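Local coordinates for protein OS-9 homolog (Saccharomyces cerevisiae, PDB 2YMA), which serves as a homodimeric lectin of the endoplasmic reticulum lumen, targeting misfolded N-glycosylated proteins for degradation through the HRD1 ubiquitin ligase complex, at residues Asn60-Met65 against Leu102-Leu107. Numbering follows the deposited sequence.
Sequences NAINKM and LSLNIL
Ile62 and Leu104 form the centre of a helix-on-sheet packing in the alpha+beta dimerization domain of Yos9, where helix 52-67 covers one face of the mixed sheet. The local axes of helix 60-65 and strand 102-106 are 11.6 Å apart and cross at -61°. The segments bury 132 Å² between them and meet through methyl groups alone, with no hydrogen bond. Ile62 suits this place because its beta branch offers two arms. With chi1 at -68°, CG2 lies anti to the backbone N and comes within 3.8 Å of Leu104 CD2; CG1 lies beside the backbone N, anti to the carbonyl carbon, and carries CD1 to 4.2 Å from Leu102 CD1. Ile62 and Leu104 run past one another in opposite senses, touching along their flanks. Met65, one helical turn further on, approaches differently: its unbranched chain is extended through chi2 and bends only at chi3 (75°), bringing the terminal methyl tip to tip with Leu104. The two leucines are two residues apart on the strand and so face the helix together, their forked ends widening the apolar surface. All four touching residues are buried; Met65 also packs on Leu19 and Trp87, and Leu104 on Ile114 of the adjoining strand.

Toward the end of the strand the packing thins: partly exposed Ile106 points its CB at the helix, but its CD1 stays 5.9 Å from Ile62 CG2. Exposed Asn63 and Lys64, polar residues fit for solvent, take the helix's outer side. On the strand face turned away from the helix, Asn105 ND2 hydrogen-bonds to OD1 of Asn105 of the second subunit, as befits a dimerization domain. Leu104 CD2 is shared by Ile62 CG2 and Met65 CE, the latter 4.1 Å away.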
loop_
_atom_site.group_PDB
_atom_site.type_symbol
_atom_site.label_atom_id
_atom_site.label_comp_id
_atom_site.label_asym_id
_atom_site.label_seq_id
_atom_site.Cartn_x
_atom_site.Cartn_y
_atom_site.Cartn_z
ATOM N N ASN A 60 16.251 6.062 10.061
ATOM C CA ASN A 60 16.342 7.012 11.168
ATOM C C ASN A 60 15.181 7.996 11.178
ATOM O O ASN A 60 14.603 8.287 12.235
ATOM C CB ASN A 60 17.654 7.810 11.106
ATOM C CG ASN A 60 18.878 6.940 11.240
ATOM O OD1 ASN A 60 18.838 5.885 11.874
ATOM N ND2 ASN A 60 19.980 7.374 10.634
ATOM N N ALA A 61 14.854 8.525 10.002
ATOM C CA ALA A 61 13.756 9.480 9.889
ATOM C C ALA A 61 12.414 8.856 10.309
ATOM O O ALA A 61 11.584 9.521 10.957
ATOM C CB ALA A 61 13.677 10.033 8.471
ATOM N N ILE A 62 12.208 7.587 9.940
ATOM C CA ILE A 62 10.974 6.866 10.266
ATOM C C ILE A 62 10.857 6.695 11.769
ATOM O O ILE A 62 9.805 6.978 12.356
ATOM C CB ILE A 62 10.887 5.480 9.562
ATOM C CG1 ILE A 62 10.725 5.650 8.047
ATOM C CG2 ILE A 62 9.736 4.659 10.103
ATOM C CD1 ILE A 62 9.649 6.628 7.662
ATOM N N ASN A 63 11.940 6.251 12.399
ATOM C CA ASN A 63 11.961 6.132 13.857
ATOM C C ASN A 63 11.630 7.438 14.554
ATOM O O ASN A 63 10.899 7.451 15.539
ATOM C CB ASN A 63 13.297 5.595 14.351
ATOM C CG ASN A 63 13.413 4.099 14.167
ATOM O OD1 ASN A 63 12.442 3.366 14.351
ATOM N ND2 ASN A 63 14.592 3.636 13.792
ATOM N N LYS A 64 12.161 8.536 14.033
ATOM C CA LYS A 64 11.878 9.852 14.596
ATOM C C LYS A 64 10.400 10.206 14.411
ATOM O O LYS A 64 9.738 10.687 15.336
ATOM C CB LYS A 64 12.777 10.931 13.958
ATOM C CG LYS A 64 12.582 12.326 14.547
ATOM C CD LYS A 64 13.808 12.788 15.320
ATOM C CE LYS A 64 13.979 14.297 15.181
ATOM N NZ LYS A 64 15.282 14.780 15.717
ATOM N N MET A 65 9.902 9.979 13.199
ATOM C CA MET A 65 8.498 10.210 12.880
ATOM C C MET A 65 7.613 9.487 13.886
ATOM O O MET A 65 6.649 10.058 14.410
ATOM C CB MET A 65 8.197 9.703 11.476
ATOM C CG MET A 65 6.762 9.882 11.030
ATOM S SD MET A 65 6.502 9.165 9.373
ATOM C CE MET A 65 6.475 7.423 9.789
ATOM N N LEU A 102 7.387 5.855 -0.849
ATOM C CA LEU A 102 7.923 5.114 0.280
ATOM C C LEU A 102 6.843 4.181 0.806
ATOM O O LEU A 102 5.718 4.595 1.082
ATOM C CB LEU A 102 8.388 6.077 1.379
ATOM C CG LEU A 102 9.269 5.619 2.554
ATOM C CD1 LEU A 102 8.459 5.466 3.785
ATOM C CD2 LEU A 102 10.034 4.339 2.279
ATOM N N SER A 103 7.187 2.907 0.905
ATOM C CA SER A 103 6.319 1.931 1.533
ATOM C C SER A 103 6.914 1.553 2.881
ATOM O O SER A 103 8.057 1.095 2.953
ATOM C CB SER A 103 6.196 0.687 0.643
ATOM O OG SER A 103 5.489 -0.353 1.300
ATOM N N LEU A 104 6.132 1.737 3.944
ATOM C CA LEU A 104 6.564 1.395 5.301
ATOM C C LEU A 104 5.680 0.289 5.845
ATOM O O LEU A 104 4.469 0.467 6.010
ATOM C CB LEU A 104 6.482 2.619 6.232
ATOM C CG LEU A 104 6.636 2.278 7.718
ATOM C CD1 LEU A 104 7.993 1.605 8.002
ATOM C CD2 LEU A 104 6.439 3.512 8.581
ATOM N N ASN A 105 6.287 -0.854 6.130
ATOM C CA ASN A 105 5.524 -2.017 6.550
ATOM C C ASN A 105 5.916 -2.385 7.959
ATOM O O ASN A 105 6.921 -3.058 8.193
ATOM C CB ASN A 105 5.732 -3.205 5.590
ATOM C CG ASN A 105 4.872 -4.426 5.951
ATOM O OD1 ASN A 105 3.964 -4.358 6.794
ATOM N ND2 ASN A 105 5.158 -5.551 5.300
ATOM N N ILE A 106 5.119 -1.924 8.906
ATOM C CA ILE A 106 5.414 -2.199 10.289
ATOM C C ILE A 106 4.835 -3.555 10.658
ATOM O O ILE A 106 3.635 -3.802 10.514
ATOM C CB ILE A 106 4.886 -1.098 11.179
ATOM C CG1 ILE A 106 5.566 0.214 10.794
ATOM C CG2 ILE A 106 5.109 -1.460 12.637
ATOM C CD1 ILE A 106 5.119 1.393 11.609
ATOM N N LEU A 107 5.711 -4.437 11.117
ATOM C CA LEU A 107 5.356 -5.828 11.312
ATOM C C LEU A 107 4.982 -6.088 12.760
ATOM O O LEU A 107 4.064 -6.857 13.046
ATOM C CB LEU A 107 6.527 -6.698 10.879
ATOM C CG LEU A 107 6.923 -6.377 9.436
ATOM C CD1 LEU A 107 8.343 -6.801 9.147
ATOM C CD2 LEU A 107 5.957 -7.019 8.461
#